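Local coordinates for envelopment polyprotein (PDB 7A56) that probably drives fusion of the viral and host-cell membranes during entry, as a class II fusion glycoprotein, here in its postfusion conformation, at residues A[113-118]-A[240-245]. Numbering follows the deposited sequence.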
loop_
_atom_site.group_PDB
_atom_site.type_symbol
_atom_site.label_atom_id
_atom_site.label_comp_id
_atom_site.label_asym_id
_atom_site.label_seq_id
_atom_site.Cartn_x
_atom_site.Cartn_y
_atom_site.Cartn_z
ATOM N N ALA A 113 -12.614 -1.013 7.574
ATOM C CA ALA A 113 -12.175 0.120 8.384
ATOM C C ALA A 113 -13.332 1.130 8.491
ATOM O O ALA A 113 -14.310 1.091 7.719
ATOM C CB ALA A 113 -10.909 0.777 7.795
ATOM N N SER A 114 -13.248 1.969 9.524
ATOM C CA SER A 114 -14.186 3.055 9.709
ATOM C C SER A 114 -13.767 4.235 8.836
ATOM O O SER A 114 -12.583 4.435 8.535
ATOM C CB SER A 114 -14.237 3.513 11.179
ATOM O OG SER A 114 -14.363 2.359 12.036
ATOM N N TYR A 115 -14.756 5.025 8.435
ATOM C CA TYR A 115 -14.529 6.251 7.668
ATOM C C TYR A 115 -15.367 7.366 8.262
ATOM O O TYR A 115 -16.422 7.124 8.872
ATOM C CB TYR A 115 -14.888 6.063 6.173
ATOM C CG TYR A 115 -13.880 5.202 5.414
ATOM C CD1 TYR A 115 -13.740 3.808 5.693
ATOM C CD2 TYR A 115 -13.062 5.761 4.432
ATOM C CE1 TYR A 115 -12.794 3.052 5.000
ATOM C CE2 TYR A 115 -12.147 5.032 3.729
ATOM C CZ TYR A 115 -12.012 3.637 4.028
ATOM O OH TYR A 115 -11.066 2.885 3.366
ATOM N N ARG A 116 -14.909 8.606 8.024
ATOM C CA ARG A 116 -15.639 9.769 8.508
ATOM C C ARG A 116 -15.883 10.789 7.397
ATOM O O ARG A 116 -15.072 11.006 6.481
ATOM C CB ARG A 116 -14.951 10.475 9.682
ATOM C CG ARG A 116 -13.612 10.997 9.382
ATOM C CD ARG A 116 -13.111 11.859 10.547
ATOM N NE ARG A 116 -11.719 12.249 10.321
ATOM C CZ ARG A 116 -11.335 13.436 9.864
ATOM N NH1 ARG A 116 -10.042 13.698 9.682
ATOM N NH2 ARG A 116 -12.241 14.376 9.613
ATOM N N PHE A 117 -17.036 11.424 7.517
ATOM C CA PHE A 117 -17.499 12.285 6.452
ATOM C C PHE A 117 -16.644 13.545 6.406
ATOM O O PHE A 117 -16.409 14.182 7.448
ATOM C CB PHE A 117 -18.963 12.631 6.659
ATOM C CG PHE A 117 -19.430 13.728 5.739
ATOM C CD1 PHE A 117 -19.806 13.449 4.434
ATOM C CD2 PHE A 117 -19.480 15.042 6.189
ATOM C CE1 PHE A 117 -20.241 14.500 3.599
ATOM C CE2 PHE A 117 -19.891 16.038 5.359
ATOM C CZ PHE A 117 -20.291 15.749 4.082
ATOM N N LEU A 118 -16.177 13.896 5.197
ATOM C CA LEU A 118 -15.438 15.144 4.971
ATOM C C LEU A 118 -16.275 16.249 4.324
ATOM O O LEU A 118 -16.349 17.339 4.886
ATOM C CB LEU A 118 -14.196 14.904 4.099
ATOM C CG LEU A 118 -13.167 13.926 4.660
ATOM C CD1 LEU A 118 -11.994 13.944 3.665
ATOM C CD2 LEU A 118 -12.754 14.290 6.072
ATOM N N ASN A 240 -7.364 5.602 1.457
ATOM C CA ASN A 240 -7.405 6.608 2.518
ATOM C C ASN A 240 -8.592 7.549 2.352
ATOM O O ASN A 240 -9.243 7.918 3.332
ATOM C CB ASN A 240 -6.102 7.393 2.534
ATOM C CG ASN A 240 -5.408 7.251 3.852
ATOM O OD1 ASN A 240 -4.949 6.142 4.232
ATOM N ND2 ASN A 240 -5.377 8.349 4.607
ATOM N N ILE A 241 -8.903 7.914 1.126
ATOM C CA ILE A 241 -10.036 8.798 0.849
ATOM C C ILE A 241 -10.896 8.126 -0.203
ATOM O O ILE A 241 -10.387 7.539 -1.155
ATOM C CB ILE A 241 -9.565 10.200 0.388
ATOM C CG1 ILE A 241 -8.936 10.913 1.593
ATOM C CG2 ILE A 241 -10.759 11.058 -0.169
ATOM C CD1 ILE A 241 -8.303 12.221 1.315
ATOM N N ILE A 242 -12.201 8.245 -0.049
ATOM C CA ILE A 242 -13.137 7.701 -1.016
ATOM C C ILE A 242 -14.205 8.736 -1.353
ATOM O O ILE A 242 -14.479 9.656 -0.582
ATOM C CB ILE A 242 -13.836 6.429 -0.465
ATOM C CG1 ILE A 242 -14.579 6.787 0.838
ATOM C CG2 ILE A 242 -12.802 5.311 -0.306
ATOM C CD1 ILE A 242 -15.534 5.648 1.358
ATOM N N ALA A 243 -14.886 8.497 -2.468
ATOM C CA ALA A 243 -16.038 9.297 -2.825
ATOM C C ALA A 243 -17.194 8.335 -3.040
ATOM O O ALA A 243 -17.002 7.237 -3.551
ATOM C CB ALA A 243 -15.771 10.171 -4.065
ATOM N N VAL A 244 -18.370 8.706 -2.566
ATOM C CA VAL A 244 -19.531 7.823 -2.535
ATOM C C VAL A 244 -20.654 8.474 -3.325
ATOM O O VAL A 244 -20.982 9.648 -3.084
ATOM C CB VAL A 244 -19.965 7.526 -1.090
ATOM C CG1 VAL A 244 -21.242 6.703 -1.086
ATOM C CG2 VAL A 244 -18.809 6.746 -0.357
ATOM N N LYS A 245 -21.222 7.719 -4.274
ATOM C CA LYS A 245 -22.405 8.154 -5.018
ATOM C C LYS A 245 -23.303 6.951 -5.262
ATOM O O LYS A 245 -22.863 5.947 -5.836
ATOM C CB LYS A 245 -22.060 8.823 -6.358
ATOM C CG LYS A 245 -23.302 9.225 -7.206
ATOM C CD LYS A 245 -22.896 10.252 -8.246
ATOM C CE LYS A 245 -24.107 10.930 -8.869
ATOM N NZ LYS A 245 -25.011 11.496 -7.830
#
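The phenol ring of Tyr115 receives Ile242 obliquely along its CD2-CE2 side, while Ala113 O, from its own strand, lies in the ring plane at the opposite edge, 3.4 Å from Tyr115 CD1. Ile242 CD1 comes to 3.9 Å from Tyr115 CD2, and Ile242 CG2 approaches Tyr115 CE2 at 4.1 Å. The two side chains cross at about a right angle. In Ile242, a chi1 of 59° turns both CG1 and CG2 to the ring, and the extended chi2 (170°) carries CD1 on to Tyr115 CD2. The backbone O of Asn240 also lies obliquely to the ring, 4.1 Å from Tyr115 CE2. Beyond the ring, Tyr115 OH donates a hydrogen bond to Pro239 O, tying the phenol to the backbone just before strand 241-245, which probably limits its swing. In this class II fusion protein the long strand 98-134 and the short strand 241-245 both pair antiparallel with strand 187-192, and Val326 of strand 325-328 touches both Tyr115 and Ile242, while Val249 and Val251 help bury the isoleucine. The two segments meet mainly through the Tyr115 and Ile242 side chains, with Tyr115 CA and Ile241 CA 8.6 Å apart. On segment 113-118, Ser114 OG and Arg116 NH1 reach the second subunit, bonding Asp394 by a hydrogen bond and Glu311 by a salt bridge, respectively, both on that neighbouring chain.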